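Local atomic coordinates of protein LEC-6 (Caenorhabditis elegans, PDB entry 3VV1), a protein that acts as a galectin, a lectin that binds galactose- and fucose-containing glycans in a pocket on its beta-sandwich. Residues V51-S56 with N107-L112; P31-N36 with V151-A156. All coordinates share one frame; numbering follows the deposited sequence.

Interaction 1: residues V51-S56 with N107-L112; sequences VLLPTS and NKIYTL
L52 and Y110 form an antiparallel hydrogen-bonded pair, with L52 N 2.8 Å from Y110 O and Y110 N 2.9 Å from L52 O, and their side chains leave on the same face. There L52 CD1 meets L112 CD2 at 3.7 Å; CG of L112 is anti to the backbone N (chi1 172°), and from there its CD2 branch extends to L52. P54 approaches the Y110 ring at its edge, CD lying 3.9 Å from ring atom CD2.

V51 and T111 occupy the other face. With V51 CG1 anti to the backbone N (chi1 173°), the two methyls divide their work: CG1 touches I109 CG2 at 3.7 Å, whereas CG2 rests against T111 OG1. K108 O is buried without a polar partner, covered by L53 CD1 and by P54 CD at 3.2 Å.

Past the strand, N107 N donates to P54 O (2.8 Å). The side-chain amide of N107 reaches S56 both directly, ND2 to OG at 3.0 Å, and through a water that donates to OD1 and accepts a hydrogen bond from S56 N.

Y110 OH bonds to Q105 N. Strand 46-54 runs between 110-117 and 151-159, while L52 and L112 face F61 and I63 on strand 60-66 of the opposing sheet.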
loop_
_atom_site.group_PDB
_atom_site.type_symbol
_atom_site.label_atom_id
_atom_site.label_comp_id
_atom_site.label_asym_id
_atom_site.label_seq_id
_atom_site.Cartn_x
_atom_site.Cartn_y
_atom_site.Cartn_z
ATOM N N VAL A 51 9.677 0.594 -12.803
ATOM C CA VAL A 51 10.192 0.042 -14.088
ATOM C C VAL A 51 9.509 0.922 -15.114
ATOM O O VAL A 51 8.258 1.034 -15.101
ATOM C CB VAL A 51 9.794 -1.427 -14.262
ATOM C CG1 VAL A 51 10.208 -1.910 -15.685
ATOM C CG2 VAL A 51 10.522 -2.265 -13.192
ATOM N N LEU A 52 10.315 1.566 -15.933
ATOM C CA LEU A 52 9.834 2.656 -16.806
ATOM C C LEU A 52 10.329 2.508 -18.224
ATOM O O LEU A 52 11.352 1.890 -18.490
ATOM C CB LEU A 52 10.384 4.023 -16.297
ATOM C CG LEU A 52 10.284 4.503 -14.901
ATOM C CD1 LEU A 52 11.110 5.747 -14.714
ATOM C CD2 LEU A 52 8.774 4.773 -14.679
ATOM N N LEU A 53 9.558 3.056 -19.158
ATOM C CA LEU A 53 9.952 3.114 -20.568
ATOM C C LEU A 53 9.763 4.577 -21.015
ATOM O O LEU A 53 8.628 5.013 -21.173
ATOM C CB LEU A 53 9.021 2.176 -21.394
ATOM C CG LEU A 53 9.087 2.233 -22.918
ATOM C CD1 LEU A 53 10.268 1.479 -23.423
ATOM C CD2 LEU A 53 7.861 1.535 -23.551
ATOM N N PRO A 54 10.855 5.348 -21.185
ATOM C CA PRO A 54 10.690 6.709 -21.667
ATOM C C PRO A 54 10.114 6.625 -23.074
ATOM O O PRO A 54 10.476 5.712 -23.837
ATOM C CB PRO A 54 12.140 7.252 -21.699
ATOM C CG PRO A 54 12.903 6.378 -20.751
ATOM C CD PRO A 54 12.292 5.015 -20.987
ATOM N N THR A 55 9.213 7.548 -23.430
ATOM C CA THR A 55 8.537 7.498 -24.757
ATOM C C THR A 55 8.919 8.738 -25.563
ATOM O O THR A 55 9.543 9.665 -25.030
ATOM C CB THR A 55 6.996 7.460 -24.637
ATOM O OG1 THR A 55 6.559 8.732 -24.133
ATOM C CG2 THR A 55 6.514 6.293 -23.743
ATOM N N SER A 56 8.575 8.729 -26.851
ATOM C CA SER A 56 8.779 9.880 -27.718
ATOM C C SER A 56 7.587 10.846 -27.657
ATOM O O SER A 56 7.513 11.776 -28.445
ATOM C CB SER A 56 9.123 9.375 -29.144
ATOM O OG SER A 56 10.112 8.288 -29.039
ATOM N N ASN A 107 12.474 4.627 -25.497
ATOM C CA ASN A 107 12.055 3.317 -26.025
ATOM C C ASN A 107 12.954 2.143 -25.522
ATOM O O ASN A 107 12.966 1.090 -26.136
ATOM C CB ASN A 107 11.880 3.378 -27.564
ATOM C CG ASN A 107 10.894 4.499 -27.974
ATOM O OD1 ASN A 107 9.746 4.457 -27.541
ATOM N ND2 ASN A 107 11.355 5.528 -28.736
ATOM N N LYS A 108 13.692 2.364 -24.437
ATOM C CA LYS A 108 14.362 1.252 -23.690
ATOM C C LYS A 108 13.770 1.158 -22.283
ATOM O O LYS A 108 13.165 2.090 -21.819
ATOM C CB LYS A 108 15.915 1.427 -23.657
ATOM C CG LYS A 108 16.643 1.480 -25.011
ATOM C CD LYS A 108 16.375 0.212 -25.770
ATOM C CE LYS A 108 17.314 -0.004 -26.961
ATOM N NZ LYS A 108 17.013 -1.310 -27.661
ATOM N N ILE A 109 13.884 -0.008 -21.637
ATOM C CA ILE A 109 13.295 -0.238 -20.340
ATOM C C ILE A 109 14.349 -0.018 -19.258
ATOM O O ILE A 109 15.491 -0.485 -19.397
ATOM C CB ILE A 109 12.739 -1.682 -20.211
ATOM C CG1 ILE A 109 11.760 -1.981 -21.340
ATOM C CG2 ILE A 109 12.062 -1.855 -18.845
ATOM C CD1 ILE A 109 11.454 -3.442 -21.573
ATOM N N TYR A 110 13.959 0.662 -18.172
ATOM C CA TYR A 110 14.894 0.914 -17.057
ATOM C C TYR A 110 14.215 0.627 -15.743
ATOM O O TYR A 110 13.022 0.941 -15.538
ATOM C CB TYR A 110 15.316 2.423 -17.031
ATOM C CG TYR A 110 16.074 2.756 -18.293
ATOM C CD1 TYR A 110 17.429 2.562 -18.362
ATOM C CD2 TYR A 110 15.409 3.233 -19.447
ATOM C CE1 TYR A 110 18.138 2.781 -19.520
ATOM C CE2 TYR A 110 16.101 3.468 -20.606
ATOM C CZ TYR A 110 17.473 3.218 -20.661
ATOM O OH TYR A 110 18.171 3.447 -21.818
ATOM N N THR A 111 15.002 0.109 -14.809
ATOM C CA THR A 111 14.615 0.031 -13.438
ATOM C C THR A 111 15.269 1.186 -12.698
ATOM O O THR A 111 16.499 1.289 -12.636
ATOM C CB THR A 111 14.995 -1.317 -12.832
ATOM O OG1 THR A 111 14.240 -2.364 -13.452
ATOM C CG2 THR A 111 14.715 -1.318 -11.291
ATOM N N LEU A 112 14.435 2.079 -12.197
ATOM C CA LEU A 112 14.921 3.341 -11.526
ATOM C C LEU A 112 14.515 3.293 -10.092
ATOM O O LEU A 112 13.340 3.066 -9.767
ATOM C CB LEU A 112 14.276 4.554 -12.231
ATOM C CG LEU A 112 14.486 5.929 -11.575
ATOM C CD1 LEU A 112 15.970 6.251 -11.675
ATOM C CD2 LEU A 112 13.620 7.010 -12.313
HETATM O O HOH W 1 7.754 6.157 -27.881
#

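Interaction 2: residues P31-N36 with V151-A156; sequences PQTPVN and VHVHSA
P31 and T33 are joined to V153 through one shared water, with no direct backbone hydrogen bond between the two segments. The water accepts from V153 N at 2.9 Å and donates to P31 O at 3.0 Å. It also lies 2.8 Å from T33 OG1. It thus takes up an N-H that points toward the 31-36 segment, where no backbone carbonyl reaches it directly. T33 OG1 is beside its own backbone N, anti to the carbonyl carbon (chi1 -66°), which sets it between this water and V151 O, 3.1 Å away.

V153 supplies the apolar half of the contact. Its CG1, anti to the backbone N (chi1 179°), meets P31 CG at 3.7 Å, the proline ring and the valine crossing at about a right angle. CG2 turns instead to T33 OG1 and to V35 CG2, the latter 4.3 Å off. P31 CD lies over V153 O at 3.4 Å, and that carbonyl is buried with no polar partner.

Just after V153 the chain turns a corner: H154 and S155 both face V51 in a classic beta bulge, and H154 also pairs by backbone with N30. The 31-36 segment, with a cis peptide before P34, passes into strand 35-38, where V35 pairs with I147 of the other sheet. P31 also packs on I22 of the second subunit. A chain passing in this way from one sheet to the other at the margin of a two-sheet sandwich belongs to the jelly-roll fold of galectins.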
loop_
_atom_site.group_PDB
_atom_site.type_symbol
_atom_site.label_atom_id
_atom_site.label_comp_id
_atom_site.label_asym_id
_atom_site.label_seq_id
_atom_site.Cartn_x
_atom_site.Cartn_y
_atom_site.Cartn_z
ATOM N N PRO A 31 0.147 1.648 -13.937
ATOM C CA PRO A 31 -0.696 2.859 -13.550
ATOM C C PRO A 31 -0.644 3.862 -14.743
ATOM O O PRO A 31 0.415 3.981 -15.408
ATOM C CB PRO A 31 0.079 3.390 -12.334
ATOM C CG PRO A 31 1.569 2.939 -12.586
ATOM C CD PRO A 31 1.484 1.586 -13.261
ATOM N N GLN A 32 -1.707 4.591 -15.045
ATOM C CA GLN A 32 -1.715 5.626 -16.147
ATOM C C GLN A 32 -0.895 6.906 -15.858
ATOM O O GLN A 32 -1.035 7.424 -14.761
ATOM C CB GLN A 32 -3.137 6.090 -16.353
ATOM C CG GLN A 32 -4.109 4.985 -16.831
ATOM C CD GLN A 32 -5.512 5.070 -16.207
ATOM O OE1 GLN A 32 -5.672 4.986 -14.982
ATOM N NE2 GLN A 32 -6.529 5.216 -17.051
ATOM N N THR A 33 -0.141 7.458 -16.841
ATOM C CA THR A 33 0.611 8.732 -16.626
ATOM C C THR A 33 -0.396 9.847 -17.006
ATOM O O THR A 33 -1.150 9.666 -17.973
ATOM C CB THR A 33 1.940 8.809 -17.468
ATOM O OG1 THR A 33 2.886 7.815 -17.012
ATOM C CG2 THR A 33 2.684 10.159 -17.362
ATOM N N PRO A 34 -0.490 10.942 -16.214
ATOM C CA PRO A 34 0.219 11.218 -14.959
ATOM C C PRO A 34 -0.317 10.354 -13.795
ATOM O O PRO A 34 -1.533 10.170 -13.623
ATOM C CB PRO A 34 -0.051 12.727 -14.746
ATOM C CG PRO A 34 -1.444 12.915 -15.315
ATOM C CD PRO A 34 -1.442 12.028 -16.559
ATOM N N VAL A 35 0.636 9.772 -13.104
ATOM C CA VAL A 35 0.480 8.849 -11.940
ATOM C C VAL A 35 0.692 9.763 -10.719
ATOM O O VAL A 35 1.587 10.590 -10.660
ATOM C CB VAL A 35 1.610 7.806 -12.098
ATOM C CG1 VAL A 35 1.778 6.892 -10.895
ATOM C CG2 VAL A 35 1.462 6.996 -13.388
ATOM N N ASN A 36 -0.140 9.608 -9.718
ATOM C CA ASN A 36 -0.068 10.451 -8.534
ATOM C C ASN A 36 -0.432 9.532 -7.351
ATOM O O ASN A 36 -1.634 9.153 -7.215
ATOM C CB ASN A 36 -1.113 11.514 -8.743
ATOM C CG ASN A 36 -0.759 12.836 -8.111
ATOM O OD1 ASN A 36 0.249 13.434 -8.439
ATOM N ND2 ASN A 36 -1.650 13.342 -7.257
ATOM N N VAL A 151 6.737 9.226 -20.528
ATOM C CA VAL A 151 7.206 8.002 -19.850
ATOM C C VAL A 151 6.028 7.078 -19.636
ATOM O O VAL A 151 4.938 7.532 -19.315
ATOM C CB VAL A 151 7.947 8.304 -18.551
ATOM C CG1 VAL A 151 7.004 8.921 -17.491
ATOM C CG2 VAL A 151 8.678 7.012 -18.075
ATOM N N HIS A 152 6.275 5.774 -19.843
ATOM C CA HIS A 152 5.307 4.756 -19.502
ATOM C C HIS A 152 5.788 4.086 -18.239
ATOM O O HIS A 152 6.955 3.666 -18.162
ATOM C CB HIS A 152 5.300 3.756 -20.652
ATOM C CG HIS A 152 4.605 2.474 -20.268
ATOM N ND1 HIS A 152 3.271 2.438 -20.022
ATOM C CD2 HIS A 152 5.117 1.231 -19.886
ATOM C CE1 HIS A 152 2.950 1.192 -19.577
ATOM N NE2 HIS A 152 4.072 0.459 -19.552
ATOM N N VAL A 153 4.898 3.965 -17.248
ATOM C CA VAL A 153 5.286 3.281 -15.999
ATOM C C VAL A 153 4.741 1.846 -16.077
ATOM O O VAL A 153 3.518 1.604 -16.012
ATOM C CB VAL A 153 4.715 4.029 -14.749
ATOM C CG1 VAL A 153 5.120 3.289 -13.488
ATOM C CG2 VAL A 153 5.290 5.453 -14.695
ATOM N N HIS A 154 5.659 0.877 -16.138
ATOM C CA HIS A 154 5.248 -0.514 -16.070
ATOM C C HIS A 154 4.921 -0.912 -14.620
ATOM O O HIS A 154 3.930 -1.640 -14.391
ATOM C CB HIS A 154 6.377 -1.424 -16.591
ATOM C CG HIS A 154 6.132 -2.858 -16.257
ATOM N ND1 HIS A 154 5.152 -3.604 -16.843
ATOM C CD2 HIS A 154 6.730 -3.675 -15.318
ATOM C CE1 HIS A 154 5.136 -4.852 -16.288
ATOM N NE2 HIS A 154 6.084 -4.895 -15.354
ATOM N N SER A 155 5.757 -0.511 -13.652
ATOM C CA SER A 155 5.465 -0.911 -12.229
ATOM C C SER A 155 6.025 0.098 -11.293
ATOM O O SER A 155 6.990 0.809 -11.631
ATOM C CB SER A 155 6.025 -2.325 -11.913
ATOM O OG SER A 155 7.445 -2.385 -12.044
ATOM N N ALA A 156 5.393 0.219 -10.122
ATOM C CA ALA A 156 5.874 1.126 -9.079
ATOM C C ALA A 156 5.722 0.435 -7.714
ATOM O O ALA A 156 4.628 -0.132 -7.452
ATOM C CB ALA A 156 5.077 2.424 -9.125
HETATM O O HOH W 2 2.310 5.163 -17.470
#

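In the fold
Interactions 1 and 2 have centres about 11 Å apart. Interaction 1 lies within the sheet of strands 46-54, 110-117 and 151-159, while interaction 2 runs from 151-159 to the segment entering the other sheet. Two probable backbone bonds connect them, V51 O to H154 N and L53 O to H152 N, and L52 CD2 packs on V153 CG2 at 3.5 Å. Along the chain the segments come in the order 31-36, 51-56, 107-112, 151-156, so interaction 1 falls wholly between the two halves of interaction 2. Together they illustrate how a sandwich is built from sequence-distant strands. The glycan-binding residues, among them H74, N76, R78 and W94, fall between the halves of interaction 1, most on strands of the opposing sheet.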